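Membrane-anchored mycosin mycp1 (Mycobacterium smegmatis, PDB 4KB5) is a subtilisin-like serine protease of the type VII (ESX-1) secretion system that cleaves the secreted protein EspB. Local coordinates at residues R160-A163 with R164-V167; D331-P334 with A335-I338. All blocks are in the same frame, centred on the assembly; numbering follows the deposited sequence.

Contact 1: residues R160-A163 with R164-V167; sequences RSLA and RSVV
Ser165 turns its hydroxyl back onto the preceding turn of helix 154-171, where OG donates to Leu162 O over 2.6 Å. With chi1 at 75°, OG stands between the backbone N and the carbonyl carbon of its own residue, and from there it reaches the carbonyl in its plane, on a lone pair, at a C=O...O angle of 117°. The same oxygen receives the helical bond from Val166 N, 2.9 Å from Leu162 O, and the hydroxyl comes in from a different direction than this N-H. Leu162 CD1 lies 3.5 Å from Ser165 OG and 4.3 Å from Val166 CG2, laying a methyl group beside the hydroxyl.

On another side of the helix, Arg164 doubles back. Its chain leaves beside the backbone N and bends at chi3 (-78°), which brings the guanidinium over Ser161: Ser161 CA lies over one face of the guanidinium, and Ser161 CB is 3.7 Å from Arg164 NH2. The planar group therefore rests on the aliphatic part of the serine, while NH1 is bound by the carbonyls of Glu16 and Gly18. Ser161 OG is engaged with Ser158 O and Gln133. Along the backbone, Ser165 N bonds to Ser161 O at 3.0 Å, whereas Arg164 N to Arg160 O, at 3.4 Å, is weak.

Leu162 and Val166 also pack on Ile179 of the central parallel sheet and on helix 194-206. The Ser165 hydroxyl thus spends its proton inside its own helix, which probably eases burial of this face, while Arg164 ties the helix to the N-terminal extension.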
loop_
_atom_site.group_PDB
_atom_site.type_symbol
_atom_site.label_atom_id
_atom_site.label_comp_id
_atom_site.label_asym_id
_atom_site.label_seq_id
_atom_site.Cartn_x
_atom_site.Cartn_y
_atom_site.Cartn_z
ATOM N N ARG A 160 -7.970 -12.655 6.130
ATOM C CA ARG A 160 -7.515 -14.015 5.823
ATOM C C ARG A 160 -7.131 -14.199 4.360
ATOM O O ARG A 160 -6.169 -14.906 4.057
ATOM C CB ARG A 160 -8.557 -15.064 6.238
ATOM C CG ARG A 160 -8.699 -15.246 7.754
ATOM C CD ARG A 160 -9.635 -16.402 8.109
ATOM N NE ARG A 160 -10.973 -16.221 7.547
ATOM C CZ ARG A 160 -11.974 -15.599 8.161
ATOM N NH1 ARG A 160 -11.817 -15.089 9.376
ATOM N NH2 ARG A 160 -13.146 -15.485 7.558
ATOM N N SER A 161 -7.872 -13.577 3.441
ATOM C CA SER A 161 -7.484 -13.698 2.027
ATOM C C SER A 161 -6.213 -12.893 1.741
ATOM O O SER A 161 -5.355 -13.336 0.984
ATOM C CB SER A 161 -8.626 -13.324 1.080
ATOM O OG SER A 161 -8.950 -11.955 1.203
ATOM N N LEU A 162 -6.063 -11.737 2.389
ATOM C CA LEU A 162 -4.820 -10.956 2.241
ATOM C C LEU A 162 -3.586 -11.776 2.612
ATOM O O LEU A 162 -2.592 -11.815 1.865
ATOM C CB LEU A 162 -4.880 -9.679 3.071
ATOM C CG LEU A 162 -3.603 -8.817 2.996
ATOM C CD1 LEU A 162 -3.365 -8.300 1.572
ATOM C CD2 LEU A 162 -3.694 -7.666 3.989
ATOM N N ALA A 163 -3.673 -12.476 3.744
ATOM C CA ALA A 163 -2.590 -13.349 4.207
ATOM C C ALA A 163 -2.142 -14.340 3.140
ATOM O O ALA A 163 -0.946 -14.510 2.885
ATOM C CB ALA A 163 -3.007 -14.087 5.482
ATOM N N ARG A 164 -3.115 -14.979 2.499
ATOM C CA ARG A 164 -2.834 -15.921 1.422
ATOM C C ARG A 164 -2.179 -15.215 0.239
ATOM O O ARG A 164 -1.210 -15.715 -0.333
ATOM C CB ARG A 164 -4.120 -16.619 0.972
ATOM C CG ARG A 164 -4.487 -17.837 1.803
ATOM C CD ARG A 164 -5.589 -18.647 1.140
ATOM N NE ARG A 164 -6.904 -18.044 1.338
ATOM C CZ ARG A 164 -7.630 -17.500 0.366
ATOM N NH1 ARG A 164 -7.170 -17.480 -0.877
ATOM N NH2 ARG A 164 -8.817 -16.974 0.638
ATOM N N SER A 165 -2.710 -14.051 -0.123
ATOM C CA SER A 165 -2.152 -13.261 -1.250
ATOM C C SER A 165 -0.685 -12.855 -1.027
ATOM O O SER A 165 0.123 -12.872 -1.966
ATOM C CB SER A 165 -3.046 -12.055 -1.587
ATOM O OG SER A 165 -2.915 -11.008 -0.635
ATOM N N VAL A 166 -0.331 -12.550 0.226
ATOM C CA VAL A 166 1.048 -12.209 0.579
ATOM C C VAL A 166 1.986 -13.408 0.411
ATOM O O VAL A 166 3.077 -13.282 -0.171
ATOM C CB VAL A 166 1.139 -11.628 2.021
ATOM C CG1 VAL A 166 2.588 -11.406 2.447
ATOM C CG2 VAL A 166 0.368 -10.323 2.110
ATOM N N VAL A 167 1.572 -14.572 0.910
ATOM C CA VAL A 167 2.370 -15.797 0.717
ATOM C C VAL A 167 2.553 -16.060 -0.777
ATOM O O VAL A 167 3.664 -16.341 -1.249
ATOM C CB VAL A 167 1.715 -17.032 1.399
ATOM C CG1 VAL A 167 2.381 -18.332 0.937
ATOM C CG2 VAL A 167 1.766 -16.897 2.917
#

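Contact 2: residues D331-P334 with A335-I338; sequences DLTP and AQII
Thr333 and Gln336 exchange bonds across the first turn of helix 334-343 and form a capping box. Gln336 OE1 accepts from Thr333 N at 3.0 Å, with an N-H...O angle of 164° and the donor tilted 24° from the amide carbonyl plane. In return Thr333 OG1 receives Gln336 N, but at 3.5 Å this bond is weak. The glutamine's CG is anti to its carbonyl carbon (chi1 -67°) and its chain is extended beyond CG, which carries the amide back to the cap residue; CG passes 3.3 Å from Thr333 OG1. The Leu332 side chain crosses that of Gln336 obliquely, CD2 3.6 Å from Gln336 OE1. Outside the turn, Thr333 OG1 is hydrogen-bonded to Glu376 O and Gln336 NE2 to Gly374 O.

The backbone takes up the helical pattern at once: Ile337 N binds Thr333 O at 2.9 Å, and Ile338 N binds Pro334 O at 3.0 Å. Pro334, in the first position after the cap, has no N-H to offer, and none is needed there.

Apolar contact comes from Leu332, just before the cap: its CB meets Ile337 CG1 at 3.7 Å, a hydrophobic staple beside the capping box. Ile337 continues inward onto Ala322 and Val325 of helix 311-328.

Box and staple together mark the helix start, and the outer bonds of the box residues join that start to the segment around Gly374 and Glu376.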
loop_
_atom_site.group_PDB
_atom_site.type_symbol
_atom_site.label_atom_id
_atom_site.label_comp_id
_atom_site.label_asym_id
_atom_site.label_seq_id
_atom_site.Cartn_x
_atom_site.Cartn_y
_atom_site.Cartn_z
ATOM N N ASP A 331 22.073 -5.499 -2.772
ATOM C CA ASP A 331 22.476 -6.307 -1.616
ATOM C C ASP A 331 21.656 -5.999 -0.367
ATOM O O ASP A 331 21.688 -6.755 0.597
ATOM C CB ASP A 331 23.969 -6.129 -1.311
ATOM C CG ASP A 331 24.873 -6.822 -2.327
ATOM O OD1 ASP A 331 24.421 -7.752 -3.033
ATOM O OD2 ASP A 331 26.058 -6.435 -2.421
ATOM N N LEU A 332 20.932 -4.886 -0.380
ATOM C CA LEU A 332 20.166 -4.477 0.790
ATOM C C LEU A 332 19.008 -5.425 1.009
ATOM O O LEU A 332 18.402 -5.897 0.048
ATOM C CB LEU A 332 19.663 -3.046 0.639
ATOM C CG LEU A 332 20.746 -1.955 0.648
ATOM C CD1 LEU A 332 20.093 -0.579 0.670
ATOM C CD2 LEU A 332 21.717 -2.109 1.816
ATOM N N THR A 333 18.728 -5.711 2.278
ATOM C CA THR A 333 17.609 -6.569 2.667
ATOM C C THR A 333 16.372 -5.672 2.764
ATOM O O THR A 333 16.501 -4.453 2.726
ATOM C CB THR A 333 17.870 -7.236 4.035
ATOM O OG1 THR A 333 18.098 -6.226 5.025
ATOM C CG2 THR A 333 19.087 -8.158 3.977
ATOM N N PRO A 334 15.172 -6.269 2.889
ATOM C CA PRO A 334 13.973 -5.451 3.087
ATOM C C PRO A 334 14.078 -4.427 4.220
ATOM O O PRO A 334 13.700 -3.264 4.032
ATOM C CB PRO A 334 12.890 -6.486 3.394
ATOM C CG PRO A 334 13.335 -7.710 2.679
ATOM C CD PRO A 334 14.844 -7.690 2.631
ATOM N N ALA A 335 14.570 -4.844 5.386
ATOM C CA ALA A 335 14.762 -3.907 6.506
ATOM C C ALA A 335 15.664 -2.733 6.123
ATOM O O ALA A 335 15.396 -1.588 6.483
ATOM C CB ALA A 335 15.318 -4.624 7.745
ATOM N N GLN A 336 16.733 -3.029 5.399
ATOM C CA GLN A 336 17.701 -2.021 5.020
ATOM C C GLN A 336 17.182 -1.084 3.933
ATOM O O GLN A 336 17.567 0.087 3.887
ATOM C CB GLN A 336 18.998 -2.705 4.577
ATOM C CG GLN A 336 19.683 -3.411 5.733
ATOM C CD GLN A 336 20.838 -4.280 5.299
ATOM O OE1 GLN A 336 20.891 -4.756 4.162
ATOM N NE2 GLN A 336 21.771 -4.513 6.223
ATOM N N ILE A 337 16.326 -1.601 3.050
ATOM C CA ILE A 337 15.665 -0.765 2.048
ATOM C C ILE A 337 14.693 0.207 2.727
ATOM O O ILE A 337 14.738 1.409 2.477
ATOM C CB ILE A 337 14.977 -1.619 0.953
ATOM C CG1 ILE A 337 16.052 -2.260 0.073
ATOM C CG2 ILE A 337 14.033 -0.753 0.113
ATOM C CD1 ILE A 337 15.570 -3.403 -0.810
ATOM N N ILE A 338 13.856 -0.305 3.619
ATOM C CA ILE A 338 12.944 0.535 4.409
ATOM C C ILE A 338 13.712 1.595 5.222
ATOM O O ILE A 338 13.283 2.754 5.290
ATOM C CB ILE A 338 12.061 -0.312 5.350
ATOM C CG1 ILE A 338 11.011 -1.103 4.548
ATOM C CG2 ILE A 338 11.350 0.556 6.386
ATOM C CD1 ILE A 338 10.365 -2.219 5.352
#

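How the contacts relate
Both contacts are local, each within one continuous stretch; their centres lie about 22 Å apart, with nearest atoms about 11 Å apart. They share no element: contact 1 lies on helix 154-171, against the central parallel sheet and helix 194-206, while contact 2 joins the loop after helix 311-328 to helix 334-343. Contact 1 is the more buried, the side chain of Leu162 about 9 Å from that of the presumed catalytic Asp70; contact 2 is partly buried, away from the annotated sites. In 160-167 a side chain donates to a carbonyl already used by the helix, whereas in 331-338 side chains accept from N-H groups at a helix start. Each also binds a terminal segment of the chain.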